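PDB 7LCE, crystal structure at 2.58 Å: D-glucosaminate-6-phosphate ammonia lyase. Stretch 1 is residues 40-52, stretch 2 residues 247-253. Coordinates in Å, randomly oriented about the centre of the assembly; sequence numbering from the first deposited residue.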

# COMPACT_ATOMS: atom_id res chain seq x y z
N ALA A 40 -17.23 10.68 -53.68
CA ALA A 40 -16.16 10.16 -52.84
C ALA A 40 -16.49 8.77 -52.31
O ALA A 40 -15.59 7.94 -52.15
N ALA A 41 -17.76 8.50 -52.03
CA ALA A 41 -18.15 7.19 -51.52
C ALA A 41 -18.07 6.12 -52.60
O ALA A 41 -17.86 4.94 -52.29
N SER A 42 -18.23 6.50 -53.87
CA SER A 42 -18.27 5.56 -54.97
C SER A 42 -16.90 5.25 -55.56
O SER A 42 -16.82 4.69 -56.66
N ALA A 43 -15.82 5.60 -54.86
CA ALA A 43 -14.48 5.36 -55.38
C ALA A 43 -13.52 5.08 -54.24
O ALA A 43 -13.74 5.52 -53.10
N PHE A 44 -12.45 4.36 -54.55
CA PHE A 44 -11.40 4.06 -53.59
C PHE A 44 -10.32 5.13 -53.62
O PHE A 44 -10.17 5.87 -54.59
N VAL A 45 -9.56 5.22 -52.52
CA VAL A 45 -8.50 6.21 -52.40
C VAL A 45 -7.49 5.69 -51.39
O VAL A 45 -7.84 4.97 -50.45
N GLU A 46 -6.23 6.06 -51.59
CA GLU A 46 -5.19 5.76 -50.61
C GLU A 46 -5.38 6.65 -49.39
O GLU A 46 -5.17 7.87 -49.46
N ILE A 47 -5.80 6.05 -48.27
CA ILE A 47 -6.23 6.83 -47.12
C ILE A 47 -5.09 7.68 -46.58
O ILE A 47 -5.29 8.83 -46.17
N ASP A 48 -3.86 7.15 -46.58
CA ASP A 48 -2.73 7.91 -46.07
C ASP A 48 -2.55 9.22 -46.84
O ASP A 48 -2.24 10.26 -46.25
N ALA A 49 -2.77 9.18 -48.16
CA ALA A 49 -2.69 10.39 -48.97
C ALA A 49 -3.91 11.29 -48.78
O ALA A 49 -3.78 12.52 -48.86
N LEU A 50 -5.09 10.70 -48.57
CA LEU A 50 -6.28 11.50 -48.34
C LEU A 50 -6.22 12.22 -47.00
O LEU A 50 -6.64 13.38 -46.89
N VAL A 51 -5.71 11.55 -45.97
CA VAL A 51 -5.56 12.19 -44.66
C VAL A 51 -4.58 13.35 -44.76
O VAL A 51 -4.79 14.42 -44.18
N GLU A 52 -3.48 13.15 -45.49
CA GLU A 52 -2.46 14.18 -45.60
C GLU A 52 -2.99 15.38 -46.38
O GLU A 52 -2.86 16.52 -45.95
N GLY A 247 -15.25 8.27 -42.47
CA GLY A 247 -14.85 7.66 -43.72
C GLY A 247 -14.38 8.67 -44.75
O GLY A 247 -14.39 9.88 -44.53
N LYS A 248 -13.94 8.14 -45.89
CA LYS A 248 -13.48 8.99 -46.98
C LYS A 248 -14.59 9.88 -47.51
O LYS A 248 -14.33 10.98 -48.00
N GLU A 249 -15.85 9.42 -47.42
CA GLU A 249 -16.94 10.19 -48.00
C GLU A 249 -17.18 11.48 -47.23
O GLU A 249 -17.37 12.55 -47.83
N ASN A 250 -17.17 11.42 -45.89
CA ASN A 250 -17.39 12.61 -45.09
C ASN A 250 -16.13 13.45 -44.92
O ASN A 250 -16.23 14.65 -44.67
N MET A 251 -14.95 12.84 -45.05
CA MET A 251 -13.72 13.63 -45.13
C MET A 251 -13.78 14.59 -46.31
O MET A 251 -13.53 15.79 -46.17
N VAL A 252 -14.14 14.06 -47.49
CA VAL A 252 -14.30 14.91 -48.67
C VAL A 252 -15.46 15.88 -48.47
O VAL A 252 -15.40 17.04 -48.88
N GLY A 253 -16.53 15.41 -47.82
CA GLY A 253 -17.69 16.27 -47.61
C GLY A 253 -17.36 17.50 -46.79
O GLY A 253 -17.84 18.60 -47.09

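What carries the polar part of the contact? K248 does, pointing toward stretch 1 with chi angles p, t, t, p. The two middle t torsions extend the chain, and the final p turns its amine to the carbonyl oxygens where the first helix ends. K248 NZ donates to A40 O at 3.3 Å and, weakly, to A41 O at 3.2 Å; it is also hydrogen-bonded elsewhere in the structure.

What surrounds the aliphatic part of that lysine? V45, rotamer p, places CG1 3.8 Å from K248 CD, while L50 CD2 lies 3.7 Å from K248 CB. The CB of I47 points sideways, yet its m, m side chain brings CD1 to 4.4 Å from K248 CB. A43 O approaches K248 CE at 3.1 Å.

How do the apolar side chains meet? A40, V45, L50, M251 and V252 point toward the other stretch. The axes of helices 47-52 and 248-253 run 23° from parallel and 11.1 Å apart at closest approach. M251 (m, t, p) sets CE 3.8 Å from L50 CG and 3.9 Å from V51 CG2; L50 is t, p and V51 is t. A40 CB meets V252 CG2 at 3.7 Å, with V252 in rotamer t.

Where does the backbone come closest? A41 CA and E249 CA lie 4.8 Å apart; both side chains point sideways, with A41 CB 3.8 Å from E249 CB. A40 packs its CB 3.9 Å from E249 CA.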

# COMPACT_ATOMS: atom_id res chain seq x y z
CB ALA A 40 -15.90 11.12 -51.67
CB ALA A 41 -19.57 7.26 -50.95
CB SER A 42 -19.20 6.09 -56.07
OG SER A 42 -20.52 6.26 -55.58
CB ALA A 43 -13.99 6.56 -56.20
CB PHE A 44 -10.78 2.69 -53.87
CG PHE A 44 -11.69 1.53 -53.60
CD1 PHE A 44 -11.83 1.02 -52.31
CD2 PHE A 44 -12.40 0.93 -54.62
CE1 PHE A 44 -12.67 -0.05 -52.06
CE2 PHE A 44 -13.24 -0.14 -54.38
CZ PHE A 44 -13.37 -0.63 -53.09
CB VAL A 45 -9.08 7.59 -51.99
CG1 VAL A 45 -9.71 7.52 -50.61
CG2 VAL A 45 -8.00 8.66 -52.05
CB GLU A 46 -3.81 5.97 -51.23
CG GLU A 46 -3.58 5.17 -52.50
CD GLU A 46 -2.23 5.43 -53.13
OE1 GLU A 46 -1.79 6.60 -53.12
OE2 GLU A 46 -1.61 4.48 -53.63
CB ILE A 47 -6.80 5.91 -46.03
CG1 ILE A 47 -8.13 5.30 -46.49
CG2 ILE A 47 -7.00 6.66 -44.73
CD1 ILE A 47 -9.29 6.27 -46.41
CB ASP A 48 -1.45 7.07 -46.14
CG ASP A 48 -1.11 6.64 -47.56
OD1 ASP A 48 -2.04 6.48 -48.38
OD2 ASP A 48 0.10 6.47 -47.86
CB ALA A 49 -2.53 10.03 -50.45
CB LEU A 50 -7.53 10.62 -48.43
CG LEU A 50 -8.86 11.36 -48.29
CD1 LEU A 50 -9.03 12.36 -49.42
CD2 LEU A 50 -10.00 10.37 -48.26
CB VAL A 51 -5.10 11.16 -43.61
CG1 VAL A 51 -4.65 11.88 -42.33
CG2 VAL A 51 -6.22 10.17 -43.31
CB GLU A 52 -1.22 13.58 -46.28
CG GLU A 52 0.06 14.40 -46.16
CD GLU A 52 0.57 14.44 -44.73
OE1 GLU A 52 0.09 13.65 -43.89
OE2 GLU A 52 1.46 15.27 -44.44
CB LYS A 248 -12.90 8.13 -48.11
CG LYS A 248 -13.79 6.97 -48.51
CD LYS A 248 -13.19 6.19 -49.68
CE LYS A 248 -14.05 4.98 -50.03
NZ LYS A 248 -15.49 5.33 -50.19
CB GLU A 249 -18.21 9.33 -48.07
CG GLU A 249 -18.89 9.02 -46.73
CD GLU A 249 -18.17 7.94 -45.94
OE1 GLU A 249 -17.24 7.31 -46.48
OE2 GLU A 249 -18.54 7.74 -44.76
CB ASN A 250 -17.96 12.23 -43.72
CG ASN A 250 -19.42 11.83 -43.79
OD1 ASN A 250 -19.95 11.54 -44.86
ND2 ASN A 250 -20.08 11.80 -42.64
CB MET A 251 -12.51 12.72 -45.24
CG MET A 251 -12.11 12.04 -43.94
SD MET A 251 -10.77 10.85 -44.18
CE MET A 251 -9.41 11.95 -44.60
CB VAL A 252 -14.49 14.04 -49.92
CG1 VAL A 252 -14.81 14.90 -51.13
CG2 VAL A 252 -13.26 13.19 -50.17